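Local coordinates for protein thiosulfate sulfurtransferase (Pseudomonas aeruginosa, PDB 1YT8) that probably transfers sulfur from thiosulfate to cyanide and is built from several rhodanese-like domains, at residues A[270-275]-A[283-288]; A[323-328]-A[340-345]; A[417-422]-A[485-490]. All blocks are in the same frame, centred on the assembly; numbering follows the deposited sequence.

Interaction 1. Residues A[270-275]-A[283-288]; sequences AGLAQW and TYLLDV
Leu272 and Trp275 of helix 269-277 lean on Leu285 and Thr283 of strand 283-287. The contact is helix-on-sheet packing in a rhodanese-like alpha/beta domain. Its parallel sheet has strand order 1-5-4-2-3, and strand 283-287 lies between strands 324-328 and 303-304. Leu272 and Trp275 are three residues apart, so they stand on the same side of the helix. Leu285 and Thr283 are two residues apart and share one face of the strand.

Trp275 can be followed outward. Its CB points to the strand and lies 4.0 Å from Thr283 OG1. From CG the indole turns so that its six-membered part comes beside the threonine methyl. There CE3 is 4.1 Å from Thr283 CG2, which sits at the ring edge and near the ring plane. The methyl thus meets the rim of the indole and not its face. The ring also touches strands 265-267 and 348-352, and Arg324 makes a cation-pi contact with it. The indole and the threonine cross at about a right angle.

The second pair is purely apolar. Leu272 CD2 reaches Leu285 CD1 at 3.9 Å and Leu285 CD2 at 4.1 Å, so one methyl rests against both branches of its partner. In Leu272, CG is anti to the backbone N (chi1 171°), which carries the branches off the helix toward the sheet. Both leucines are buried. Leu272 also packs on Leu352, and Leu285 on Val326 and Val328.

No direct hydrogen bond joins the two segments. A water links them at the threonine end. It lies 2.8 Å from Trp275 O and 2.7 Å from Thr283 OG1, a hydroxyl oxygen that is also hydrogen-bonded to Arg324 NE.

Interaction 2. Residues A[323-328]-A[340-345]; sequences ARLVLV and SWLAQM
One leucine of helix 334-344 meets two of strand 324-328. Leu342 points from the helix at the strand, and Leu325 and Leu327 point back at it. Leu325 and Leu327 are two residues apart, so they lie on the same face of the sheet.

The tight part is centred on one methyl. Leu342 CD1 is 3.7 Å from Leu325 CD2 and 3.8 Å from Leu327 CD1, so it bridges the two strand residues. The other branch is less close, with Leu342 CD2 at 4.1 Å from Leu325 CD2. Leu342 and Leu325 cross at about a right angle. Leu342 CG is anti to its carbonyl carbon (chi1 -69°), and the extended second torsion brings CD1 forward to the sheet. Leu310 of helix 307-312 touches both Leu327 and Leu342, which extends this apolar layer beyond the two segments.

The far side of the helix has a different chemistry, yet it is no solvent face, for Trp341 and Gln344 are buried too. Gln344 folds back along the helix, and its NE2 donates to Ser340 O at 2.9 Å. The bond is bent, with an N-H...O angle of 152°. NE2 stands above the carbonyl plane, 68° out of it. The backbone N of Gln344 donates to the same oxygen from the opposite face, at 3.2 Å. Two bonds from one residue therefore grip Ser340 O. Gln344 OE1 accepts from Ile529 N, and Trp341 NE1 is bonded to Ser205 OG, so this side faces other parts of the chain.

The helix follows strand 324-328 and leads to the neighbouring parallel strand 348-352. This is a beta-alpha-beta crossover of the rhodanese-like fold, with the three leucines forming part of the apolar layer between helix and sheet.

Interaction 3. Residues A[417-422]-A[485-490]; sequences RSQLKQ and PRIDRY
Pro485 and Ile487, which both touch Gln419, are tied to each other by a weak backbone hydrogen bond, Ile487 N to Pro485 O at 2.9 Å. The bond closes an inverse gamma turn centred on Arg486. The turn belongs to the loop between helices 464-470 and 501-512. The turn brings the proline ring and the isoleucine side chain to the start of helix 420-427, where Gln419 takes the N-cap position in a rhodanese-like domain.

Gln419 carries the contact. Its CG is anti to the carbonyl carbon (chi1 -63°), and beyond CG the chain runs straight out, bringing the amide to the turn. One branch of the amide is directed at the proline and the other at the isoleucine. Gln419 CD is 4.3 Å from Pro485 CD and 4.8 Å from Ile487 CD1. Both carbons lie beyond the amide end and somewhat to the same side of its plane. The touch is van der Waals in kind, and no hydrogen bond crosses between the segments. The glutamine crosses the isoleucine at about a right angle. Pro485 CG and Ile487 CD1 are 4.3 Å apart, so the two apolar groups also neighbour each other.

The surroundings explain how the loop is placed. Ile487 also packs on Asp33 and Pro34 of helix 32-35, and its backbone is hydrogen-bonded to Asp33. Asp488 OD1 is hydrogen-bonded to Ser401 OG, and Arg486 forms a salt bridge with Glu479. The loop therefore joins parts of the chain far apart in sequence.

The contact is small and lies at the surface, with none of its touching residues buried. At its edge Gln422, one helical turn on, approaches the proline more distantly, with Gln422 CD 5.6 Å from Pro485 CD.

Interactions 1 and 2 belong to one sheet, and interaction 3 lies on the opposite side of the chain's centre. Strands 283-287 and 324-328 are neighbours, probably hydrogen-bonded through Leu286 O and Val328 N, 2.8 Å apart. Each of the first two contacts lays a different helix on this sheet. The three residues that touch in interaction 2 are all buried, and they meet through apolar side chains alone. Interaction 1 is partly buried and adds a water bridge to its leucine pair. Interaction 3 has its centre 36 Å from that of interaction 1 and 34 Å from that of interaction 2. It is a surface contact of a glutamine amide with a loop, and no strand takes part.

Interaction 1. Residues A[270-275]-A[283-288]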
loop_
_atom_site.group_PDB
_atom_site.type_symbol
_atom_site.label_atom_id
_atom_site.label_comp_id
_atom_site.label_asym_id
_atom_site.label_seq_id
_atom_site.Cartn_x
_atom_site.Cartn_y
_atom_site.Cartn_z
ATOM N N ALA A 270 -0.131 22.597 -18.074
ATOM C CA ALA A 270 0.885 22.625 -19.122
ATOM C C ALA A 270 2.198 22.054 -18.587
ATOM O O ALA A 270 2.905 21.330 -19.288
ATOM C CB ALA A 270 1.095 24.053 -19.617
ATOM N N GLY A 271 2.516 22.386 -17.339
ATOM C CA GLY A 271 3.736 21.889 -16.730
ATOM C C GLY A 271 3.683 20.382 -16.565
ATOM O O GLY A 271 4.689 19.694 -16.725
ATOM N N LEU A 272 2.503 19.872 -16.232
ATOM C CA LEU A 272 2.308 18.439 -16.061
ATOM C C LEU A 272 2.548 17.731 -17.389
ATOM O O LEU A 272 3.305 16.762 -17.459
ATOM C CB LEU A 272 0.883 18.150 -15.581
ATOM C CG LEU A 272 0.460 16.675 -15.560
ATOM C CD1 LEU A 272 1.402 15.884 -14.661
ATOM C CD2 LEU A 272 -0.980 16.554 -15.080
ATOM N N ALA A 273 1.899 18.225 -18.440
ATOM C CA ALA A 273 2.034 17.645 -19.772
ATOM C C ALA A 273 3.503 17.555 -20.176
ATOM O O ALA A 273 3.936 16.559 -20.755
ATOM C CB ALA A 273 1.256 18.480 -20.789
ATOM N N GLN A 274 4.264 18.598 -19.865
ATOM C CA GLN A 274 5.683 18.632 -20.188
ATOM C C GLN A 274 6.427 17.494 -19.492
ATOM O O GLN A 274 7.219 16.785 -20.116
ATOM C CB GLN A 274 6.288 19.975 -19.774
ATOM C CG GLN A 274 7.798 20.064 -19.954
ATOM C CD GLN A 274 8.243 19.670 -21.352
ATOM O OE1 GLN A 274 7.691 20.142 -22.349
ATOM N NE2 GLN A 274 9.250 18.804 -21.432
ATOM N N TRP A 275 6.173 17.325 -18.198
ATOM C CA TRP A 275 6.825 16.264 -17.438
ATOM C C TRP A 275 6.521 14.896 -18.037
ATOM O O TRP A 275 7.412 14.060 -18.178
ATOM C CB TRP A 275 6.377 16.305 -15.973
ATOM C CG TRP A 275 7.205 17.215 -15.114
ATOM C CD1 TRP A 275 8.089 18.165 -15.541
ATOM C CD2 TRP A 275 7.217 17.270 -13.682
ATOM N NE1 TRP A 275 8.654 18.806 -14.464
ATOM C CE2 TRP A 275 8.136 18.278 -13.311
ATOM C CE3 TRP A 275 6.541 16.565 -12.677
ATOM C CZ2 TRP A 275 8.396 18.601 -11.973
ATOM C CZ3 TRP A 275 6.799 16.888 -11.344
ATOM C CH2 TRP A 275 7.721 17.897 -11.008
ATOM N N THR A 283 6.768 9.774 -13.983
ATOM C CA THR A 283 5.915 10.766 -13.335
ATOM C C THR A 283 4.583 10.143 -12.934
ATOM O O THR A 283 3.807 9.727 -13.789
ATOM C CB THR A 283 5.642 11.963 -14.281
ATOM O OG1 THR A 283 6.887 12.571 -14.649
ATOM C CG2 THR A 283 4.765 13.004 -13.593
ATOM N N TYR A 284 4.334 10.072 -11.630
ATOM C CA TYR A 284 3.093 9.506 -11.107
ATOM C C TYR A 284 2.101 10.636 -10.831
ATOM O O TYR A 284 2.408 11.553 -10.075
ATOM C CB TYR A 284 3.349 8.771 -9.783
ATOM C CG TYR A 284 4.310 7.601 -9.831
ATOM C CD1 TYR A 284 3.923 6.371 -10.365
ATOM C CD2 TYR A 284 5.590 7.709 -9.286
ATOM C CE1 TYR A 284 4.789 5.270 -10.347
ATOM C CE2 TYR A 284 6.461 6.618 -9.265
ATOM C CZ TYR A 284 6.054 5.406 -9.795
ATOM O OH TYR A 284 6.912 4.337 -9.774
ATOM N N LEU A 285 0.920 10.567 -11.438
ATOM C CA LEU A 285 -0.123 11.572 -11.222
ATOM C C LEU A 285 -1.068 10.966 -10.185
ATOM O O LEU A 285 -1.798 10.021 -10.486
ATOM C CB LEU A 285 -0.873 11.846 -12.527
ATOM C CG LEU A 285 -1.996 12.887 -12.472
ATOM C CD1 LEU A 285 -1.439 14.232 -11.996
ATOM C CD2 LEU A 285 -2.621 13.023 -13.853
ATOM N N LEU A 286 -1.062 11.521 -8.976
ATOM C CA LEU A 286 -1.860 10.981 -7.870
ATOM C C LEU A 286 -2.887 11.919 -7.221
ATOM O O LEU A 286 -2.574 13.056 -6.886
ATOM C CB LEU A 286 -0.901 10.479 -6.793
ATOM C CG LEU A 286 0.295 9.675 -7.316
ATOM C CD1 LEU A 286 1.293 9.467 -6.190
ATOM C CD2 LEU A 286 -0.174 8.345 -7.880
ATOM N N ASP A 287 -4.102 11.405 -7.026
ATOM C CA ASP A 287 -5.219 12.142 -6.416
ATOM C C ASP A 287 -5.290 11.758 -4.929
ATOM O O ASP A 287 -5.610 10.614 -4.599
ATOM C CB ASP A 287 -6.528 11.744 -7.115
ATOM C CG ASP A 287 -7.703 12.642 -6.745
ATOM O OD1 ASP A 287 -7.896 12.939 -5.546
ATOM O OD2 ASP A 287 -8.455 13.035 -7.665
ATOM N N VAL A 288 -5.006 12.710 -4.041
ATOM C CA VAL A 288 -4.999 12.439 -2.600
ATOM C C VAL A 288 -6.315 12.630 -1.834
ATOM O O VAL A 288 -6.340 12.547 -0.598
ATOM C CB VAL A 288 -3.899 13.273 -1.896
ATOM C CG1 VAL A 288 -2.527 12.906 -2.457
ATOM C CG2 VAL A 288 -4.166 14.768 -2.070
HETATM O O HOH W 1 7.790 11.611 -16.950
#

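Interaction 2. Residues A[323-328]-A[340-345]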
loop_
_atom_site.group_PDB
_atom_site.type_symbol
_atom_site.label_atom_id
_atom_site.label_comp_id
_atom_site.label_asym_id
_atom_site.label_seq_id
_atom_site.Cartn_x
_atom_site.Cartn_y
_atom_site.Cartn_z
ATOM N N ALA A 323 11.779 8.589 -8.703
ATOM C CA ALA A 323 10.718 9.048 -9.600
ATOM C C ALA A 323 10.168 10.403 -9.171
ATOM O O ALA A 323 10.556 10.945 -8.137
ATOM C CB ALA A 323 9.583 8.029 -9.652
ATOM N N ARG A 324 9.231 10.905 -9.969
ATOM C CA ARG A 324 8.596 12.204 -9.788
ATOM C C ARG A 324 7.107 12.027 -9.464
ATOM O O ARG A 324 6.439 11.214 -10.093
ATOM C CB ARG A 324 8.752 12.966 -11.109
ATOM C CG ARG A 324 8.944 14.438 -11.012
ATOM C CD ARG A 324 9.770 14.948 -12.198
ATOM N NE ARG A 324 9.293 14.523 -13.520
ATOM C CZ ARG A 324 9.796 14.993 -14.662
ATOM N NH1 ARG A 324 10.775 15.886 -14.626
ATOM N NH2 ARG A 324 9.331 14.585 -15.837
ATOM N N LEU A 325 6.594 12.788 -8.496
ATOM C CA LEU A 325 5.180 12.712 -8.113
ATOM C C LEU A 325 4.444 14.047 -8.283
ATOM O O LEU A 325 4.975 15.101 -7.951
ATOM C CB LEU A 325 5.035 12.274 -6.649
ATOM C CG LEU A 325 5.212 10.807 -6.250
ATOM C CD1 LEU A 325 6.569 10.291 -6.668
ATOM C CD2 LEU A 325 5.037 10.692 -4.745
ATOM N N VAL A 326 3.220 13.992 -8.801
ATOM C CA VAL A 326 2.397 15.192 -8.980
ATOM C C VAL A 326 1.084 14.930 -8.238
ATOM O O VAL A 326 0.356 13.995 -8.566
ATOM C CB VAL A 326 2.097 15.466 -10.464
ATOM C CG1 VAL A 326 1.178 16.672 -10.592
ATOM C CG2 VAL A 326 3.393 15.714 -11.214
ATOM N N LEU A 327 0.781 15.755 -7.241
ATOM C CA LEU A 327 -0.422 15.541 -6.443
ATOM C C LEU A 327 -1.614 16.428 -6.772
ATOM O O LEU A 327 -1.476 17.637 -6.989
ATOM C CB LEU A 327 -0.079 15.671 -4.956
ATOM C CG LEU A 327 1.080 14.809 -4.448
ATOM C CD1 LEU A 327 1.092 14.837 -2.920
ATOM C CD2 LEU A 327 0.934 13.367 -4.954
ATOM N N VAL A 328 -2.790 15.801 -6.772
ATOM C CA VAL A 328 -4.049 16.469 -7.081
ATOM C C VAL A 328 -5.045 16.529 -5.921
ATOM O O VAL A 328 -5.228 15.558 -5.193
ATOM C CB VAL A 328 -4.775 15.749 -8.251
ATOM C CG1 VAL A 328 -6.097 16.449 -8.570
ATOM C CG2 VAL A 328 -3.875 15.705 -9.478
ATOM N N SER A 340 4.384 17.814 1.257
ATOM C CA SER A 340 5.423 18.238 2.193
ATOM C C SER A 340 6.077 17.022 2.851
ATOM O O SER A 340 7.284 17.011 3.084
ATOM C CB SER A 340 4.856 19.194 3.261
ATOM O OG SER A 340 4.060 18.529 4.225
ATOM N N TRP A 341 5.283 15.993 3.140
ATOM C CA TRP A 341 5.820 14.783 3.754
ATOM C C TRP A 341 6.640 13.964 2.753
ATOM O O TRP A 341 7.713 13.457 3.083
ATOM C CB TRP A 341 4.678 13.940 4.343
ATOM C CG TRP A 341 4.092 14.563 5.577
ATOM C CD1 TRP A 341 2.780 14.880 5.799
ATOM C CD2 TRP A 341 4.809 14.976 6.747
ATOM N NE1 TRP A 341 2.639 15.471 7.038
ATOM C CE2 TRP A 341 3.870 15.539 7.639
ATOM C CE3 TRP A 341 6.161 14.925 7.128
ATOM C CZ2 TRP A 341 4.237 16.049 8.892
ATOM C CZ3 TRP A 341 6.527 15.434 8.373
ATOM C CH2 TRP A 341 5.567 15.988 9.239
ATOM N N LEU A 342 6.138 13.839 1.527
ATOM C CA LEU A 342 6.853 13.094 0.490
ATOM C C LEU A 342 8.195 13.773 0.180
ATOM O O LEU A 342 9.195 13.108 -0.100
ATOM C CB LEU A 342 5.980 13.001 -0.773
ATOM C CG LEU A 342 4.739 12.112 -0.606
ATOM C CD1 LEU A 342 3.720 12.394 -1.702
ATOM C CD2 LEU A 342 5.163 10.654 -0.615
ATOM N N ALA A 343 8.213 15.103 0.237
ATOM C CA ALA A 343 9.435 15.862 -0.017
ATOM C C ALA A 343 10.460 15.555 1.077
ATOM O O ALA A 343 11.650 15.378 0.801
ATOM C CB ALA A 343 9.122 17.358 -0.040
ATOM N N GLN A 344 9.987 15.479 2.316
ATOM C CA GLN A 344 10.854 15.195 3.450
ATOM C C GLN A 344 11.362 13.761 3.405
ATOM O O GLN A 344 12.385 13.431 4.006
ATOM C CB GLN A 344 10.110 15.497 4.756
ATOM C CG GLN A 344 9.928 17.007 4.964
ATOM C CD GLN A 344 9.021 17.369 6.125
ATOM O OE1 GLN A 344 9.413 17.300 7.288
ATOM N NE2 GLN A 344 7.799 17.764 5.808
HETATM N N MSE A 345 10.653 12.911 2.672
HETATM C CA MSE A 345 11.073 11.528 2.518
HETATM C C MSE A 345 11.951 11.409 1.272
HETATM O O MSE A 345 12.169 10.316 0.747
HETATM C CB MSE A 345 9.862 10.595 2.430
HETATM C CG MSE A 345 9.208 10.344 3.782
HETATM SE SE MSE A 345 7.903 8.897 3.743
HETATM C CE MSE A 345 6.483 9.831 2.863
#

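Interaction 3. Residues A[417-422]-A[485-490]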
loop_
_atom_site.group_PDB
_atom_site.type_symbol
_atom_site.label_atom_id
_atom_site.label_comp_id
_atom_site.label_asym_id
_atom_site.label_seq_id
_atom_site.Cartn_x
_atom_site.Cartn_y
_atom_site.Cartn_z
ATOM N N ARG A 417 0.322 -18.790 -7.397
ATOM C CA ARG A 417 0.758 -18.862 -8.780
ATOM C C ARG A 417 2.269 -19.071 -8.862
ATOM O O ARG A 417 2.767 -19.696 -9.800
ATOM C CB ARG A 417 0.372 -17.587 -9.529
ATOM C CG ARG A 417 0.772 -17.618 -10.993
ATOM C CD ARG A 417 0.408 -16.337 -11.694
ATOM N NE ARG A 417 0.981 -16.274 -13.034
ATOM C CZ ARG A 417 1.255 -15.140 -13.668
ATOM N NH1 ARG A 417 1.004 -13.977 -13.079
ATOM N NH2 ARG A 417 1.794 -15.168 -14.881
ATOM N N SER A 418 2.986 -18.564 -7.862
ATOM C CA SER A 418 4.443 -18.662 -7.810
ATOM C C SER A 418 4.967 -20.045 -7.438
ATOM O O SER A 418 6.165 -20.299 -7.534
ATOM C CB SER A 418 5.002 -17.633 -6.820
ATOM O OG SER A 418 4.583 -17.916 -5.495
ATOM N N GLN A 419 4.070 -20.932 -7.012
ATOM C CA GLN A 419 4.458 -22.285 -6.623
ATOM C C GLN A 419 3.544 -23.333 -7.254
ATOM O O GLN A 419 3.169 -24.315 -6.609
ATOM C CB GLN A 419 4.423 -22.415 -5.093
ATOM C CG GLN A 419 5.412 -21.500 -4.378
ATOM C CD GLN A 419 5.449 -21.715 -2.875
ATOM O OE1 GLN A 419 5.095 -22.786 -2.376
ATOM N NE2 GLN A 419 5.903 -20.701 -2.146
ATOM N N LEU A 420 3.204 -23.128 -8.523
ATOM C CA LEU A 420 2.320 -24.045 -9.229
ATOM C C LEU A 420 2.873 -25.455 -9.422
ATOM O O LEU A 420 2.121 -26.427 -9.350
ATOM C CB LEU A 420 1.927 -23.456 -10.587
ATOM C CG LEU A 420 0.836 -22.381 -10.570
ATOM C CD1 LEU A 420 0.689 -21.777 -11.956
ATOM C CD2 LEU A 420 -0.487 -23.000 -10.113
ATOM N N LYS A 421 4.172 -25.577 -9.670
ATOM C CA LYS A 421 4.753 -26.899 -9.873
ATOM C C LYS A 421 4.464 -27.778 -8.664
ATOM O O LYS A 421 3.945 -28.889 -8.792
ATOM C CB LYS A 421 6.264 -26.801 -10.090
ATOM C CG LYS A 421 6.932 -28.146 -10.349
ATOM C CD LYS A 421 8.427 -27.983 -10.583
ATOM C CE LYS A 421 9.087 -29.310 -10.939
ATOM N NZ LYS A 421 8.986 -30.307 -9.837
ATOM N N GLN A 422 4.793 -27.261 -7.486
ATOM C CA GLN A 422 4.574 -27.994 -6.247
ATOM C C GLN A 422 3.092 -28.269 -5.995
ATOM O O GLN A 422 2.720 -29.364 -5.577
ATOM C CB GLN A 422 5.158 -27.210 -5.072
ATOM C CG GLN A 422 5.037 -27.928 -3.739
ATOM C CD GLN A 422 5.555 -27.098 -2.578
ATOM O OE1 GLN A 422 5.075 -25.990 -2.324
ATOM N NE2 GLN A 422 6.538 -27.633 -1.866
ATOM N N PRO A 485 1.345 -23.093 0.717
ATOM C CA PRO A 485 1.390 -22.528 2.071
ATOM C C PRO A 485 0.822 -21.105 2.066
ATOM O O PRO A 485 1.042 -20.358 1.115
ATOM C CB PRO A 485 2.879 -22.559 2.401
ATOM C CG PRO A 485 3.508 -22.285 1.059
ATOM C CD PRO A 485 2.697 -23.176 0.133
ATOM N N ARG A 486 0.090 -20.729 3.115
ATOM C CA ARG A 486 -0.484 -19.385 3.181
ATOM C C ARG A 486 0.553 -18.344 3.582
ATOM O O ARG A 486 0.615 -17.929 4.739
ATOM C CB ARG A 486 -1.657 -19.325 4.169
ATOM C CG ARG A 486 -2.918 -20.016 3.691
ATOM C CD ARG A 486 -4.091 -19.762 4.636
ATOM N NE ARG A 486 -4.545 -18.373 4.613
ATOM C CZ ARG A 486 -5.590 -17.919 5.301
ATOM N NH1 ARG A 486 -6.288 -18.745 6.067
ATOM N NH2 ARG A 486 -5.950 -16.644 5.212
ATOM N N ILE A 487 1.362 -17.924 2.617
ATOM C CA ILE A 487 2.392 -16.922 2.862
ATOM C C ILE A 487 2.164 -15.692 1.987
ATOM O O ILE A 487 3.040 -14.830 1.878
ATOM C CB ILE A 487 3.795 -17.481 2.543
ATOM C CG1 ILE A 487 3.841 -17.966 1.088
ATOM C CG2 ILE A 487 4.140 -18.604 3.513
ATOM C CD1 ILE A 487 5.222 -18.382 0.610
ATOM N N ASP A 488 0.986 -15.605 1.371
ATOM C CA ASP A 488 0.691 -14.489 0.489
ATOM C C ASP A 488 0.417 -13.165 1.195
ATOM O O ASP A 488 0.406 -12.116 0.553
ATOM C CB ASP A 488 -0.456 -14.850 -0.479
ATOM C CG ASP A 488 -1.762 -15.204 0.225
ATOM O OD1 ASP A 488 -1.735 -15.762 1.340
ATOM O OD2 ASP A 488 -2.830 -14.945 -0.368
ATOM N N ARG A 489 0.220 -13.207 2.510
ATOM C CA ARG A 489 -0.020 -11.984 3.271
ATOM C C ARG A 489 0.709 -11.938 4.610
ATOM O O ARG A 489 0.670 -12.887 5.391
ATOM C CB ARG A 489 -1.520 -11.770 3.515
ATOM C CG ARG A 489 -1.797 -10.614 4.478
ATOM C CD ARG A 489 -3.263 -10.241 4.568
ATOM N NE ARG A 489 -3.465 -9.158 5.531
ATOM C CZ ARG A 489 -3.337 -9.292 6.848
ATOM N NH1 ARG A 489 -3.016 -10.470 7.371
ATOM N NH2 ARG A 489 -3.503 -8.241 7.644
ATOM N N TYR A 490 1.376 -10.819 4.869
ATOM C CA TYR A 490 2.084 -10.628 6.127
ATOM C C TYR A 490 1.054 -10.233 7.179
ATOM O O TYR A 490 0.263 -9.313 6.964
ATOM C CB TYR A 490 3.128 -9.516 5.986
ATOM C CG TYR A 490 3.681 -9.025 7.308
ATOM C CD1 TYR A 490 4.268 -9.909 8.216
ATOM C CD2 TYR A 490 3.634 -7.672 7.644
ATOM C CE1 TYR A 490 4.799 -9.452 9.433
ATOM C CE2 TYR A 490 4.158 -7.204 8.857
ATOM C CZ TYR A 490 4.739 -8.098 9.743
ATOM O OH TYR A 490 5.267 -7.637 10.933
#